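Local coordinates for allophycocyanin beta-18 subunit apoprotein (Chroococcidiopsis thermalis PCC 7203, PDB 6HRK) that binds biliverdin IX alpha and fluoresces in the far-red, as an artificial biliprotein derived from a light-harvesting allophycocyanin subunit, at residues V26-L29 with F30-P34. The protein carries 18 engineered substitutions. Residues are numbered along the deposited sequence; the frame is centred on the assembly and turned at random.
Engineered in segment 26-29: Q28 (natural residue Leu).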
loop_
_atom_site.group_PDB
_atom_site.type_symbol
_atom_site.label_atom_id
_atom_site.label_comp_id
_atom_site.label_asym_id
_atom_site.label_seq_id
_atom_site.Cartn_x
_atom_site.Cartn_y
_atom_site.Cartn_z
ATOM N N VAL A 26 7.702 0.979 -5.339
ATOM C CA VAL A 26 8.278 2.335 -5.244
ATOM C C VAL A 26 9.052 2.660 -6.525
ATOM O O VAL A 26 9.061 3.807 -6.972
ATOM C CB VAL A 26 9.237 2.580 -4.033
ATOM C CG1 VAL A 26 9.157 4.038 -3.597
ATOM C CG2 VAL A 26 8.951 1.685 -2.831
ATOM N N SER A 27 9.701 1.645 -7.099
ATOM C CA SER A 27 10.433 1.787 -8.359
ATOM C C SER A 27 9.525 2.257 -9.503
ATOM O O SER A 27 9.871 3.198 -10.222
ATOM C CB SER A 27 11.114 0.465 -8.734
ATOM O OG SER A 27 11.914 0.604 -9.894
ATOM N N GLN A 28 8.367 1.610 -9.656
ATOM C CA GLN A 28 7.400 1.999 -10.697
ATOM C C GLN A 28 6.667 3.301 -10.348
ATOM O O GLN A 28 6.239 4.022 -11.247
ATOM C CB GLN A 28 6.388 0.877 -10.985
ATOM C CG GLN A 28 5.875 0.901 -12.420
ATOM C CD GLN A 28 4.693 -0.017 -12.657
ATOM O OE1 GLN A 28 3.540 0.383 -12.493
ATOM N NE2 GLN A 28 4.971 -1.248 -13.070
ATOM N N LEU A 29 6.523 3.589 -9.051
ATOM C CA LEU A 29 5.953 4.862 -8.586
ATOM C C LEU A 29 6.790 6.063 -9.040
ATOM O O LEU A 29 6.235 7.057 -9.514
ATOM C CB LEU A 29 5.812 4.868 -7.055
ATOM C CG LEU A 29 5.111 6.061 -6.390
ATOM C CD1 LEU A 29 3.621 6.053 -6.694
ATOM C CD2 LEU A 29 5.353 6.059 -4.888
ATOM N N PHE A 30 8.115 5.963 -8.900
ATOM C CA PHE A 30 9.028 7.045 -9.304
ATOM C C PHE A 30 9.134 7.242 -10.819
ATOM O O PHE A 30 9.544 8.312 -11.257
ATOM C CB PHE A 30 10.442 6.836 -8.738
ATOM C CG PHE A 30 10.522 6.823 -7.229
ATOM C CD1 PHE A 30 9.779 7.709 -6.444
ATOM C CD2 PHE A 30 11.384 5.939 -6.590
ATOM C CE1 PHE A 30 9.878 7.685 -5.059
ATOM C CE2 PHE A 30 11.486 5.915 -5.210
ATOM C CZ PHE A 30 10.737 6.791 -4.442
ATOM N N GLN A 31 8.806 6.219 -11.610
ATOM C CA GLN A 31 8.673 6.384 -13.068
ATOM C C GLN A 31 7.493 7.292 -13.407
ATOM O O GLN A 31 7.621 8.230 -14.193
ATOM C CB GLN A 31 8.492 5.036 -13.785
ATOM C CG GLN A 31 9.778 4.392 -14.278
ATOM C CD GLN A 31 9.517 3.337 -15.343
ATOM O OE1 GLN A 31 8.729 2.412 -15.136
ATOM N NE2 GLN A 31 10.175 3.476 -16.491
ATOM N N GLU A 32 6.348 6.996 -12.800
ATOM C CA GLU A 32 5.098 7.712 -13.075
ATOM C C GLU A 32 5.026 9.050 -12.339
ATOM O O GLU A 32 4.409 9.993 -12.841
ATOM C CB GLU A 32 3.899 6.837 -12.707
ATOM C CG GLU A 32 3.860 5.507 -13.450
ATOM C CD GLU A 32 2.776 4.582 -12.943
ATOM O OE1 GLU A 32 1.660 5.063 -12.676
ATOM O OE2 GLU A 32 3.032 3.368 -12.817
ATOM N N TYR A 33 5.644 9.121 -11.157
ATOM C CA TYR A 33 5.764 10.363 -10.386
ATOM C C TYR A 33 7.235 10.663 -10.085
ATOM O O TYR A 33 7.692 10.462 -8.957
ATOM C CB TYR A 33 4.959 10.261 -9.090
ATOM C CG TYR A 33 3.471 10.168 -9.317
ATOM C CD1 TYR A 33 2.688 11.316 -9.402
ATOM C CD2 TYR A 33 2.843 8.929 -9.461
ATOM C CE1 TYR A 33 1.316 11.235 -9.611
ATOM C CE2 TYR A 33 1.475 8.838 -9.673
ATOM C CZ TYR A 33 0.719 9.993 -9.745
ATOM O OH TYR A 33 -0.632 9.910 -9.955
ATOM N N PRO A 34 7.989 11.153 -11.095
ATOM C CA PRO A 34 9.409 11.484 -10.894
ATOM C C PRO A 34 9.656 12.706 -10.001
ATOM O O PRO A 34 10.785 12.903 -9.551
ATOM C CB PRO A 34 9.917 11.733 -12.319
ATOM C CG PRO A 34 8.713 12.176 -13.071
ATOM C CD PRO A 34 7.552 11.437 -12.477
#
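V26 and F30 meet one turn apart near the end of helix 18-32, and backbone and side chains both join them. F30 N donates to V26 O (3.0 Å, N-H...O angle 156°), and the aromatic ring folds back above the same carbonyl, so that V26 O lies over one ring face, offset toward the rim. With CG anti to its own carbonyl carbon (chi1 -62°), the phenylalanine runs alongside the valine, and F30 CZ comes within 3.3 Å of V26 CG1. A flat ring suits this place because it can cover a methyl group and a carbonyl together.

The bonding of the last turn is uneven. Q31 N to S27 O (3.5 Å) and E32 N to Q28 O (3.4 Å) are weak, whereas Y33 N reaches L29 O at 2.7 Å. That final bond satisfies a carbonyl at the helix end, and Y33 is the first residue to abandon helical backbone angles. L29 O also lies in the plane of the tyrosine ring, at its edge, while L29 CD1 touches Y33 CD2 at 4.1 Å.

The extended side chain of E32 runs beside that of Q28, an engineered residue, with Q28 CG 3.8 Å from E32 OE2. E32 OE1 forms a salt bridge with R99. A glutamate thus ties the exposed flank of the helix end to helix 94-115.

L29, buried and wholly apolar, packs on R99 and S100 of that same helix, and its side chain comes about 5 Å from the bound biliverdin. V26 instead rests on V53 and M56 of helix 46-69, where F30 also meets Y49, so the C-terminal end of helix 18-32 is packed against helices 46-69 and 94-115 beside the chromophore.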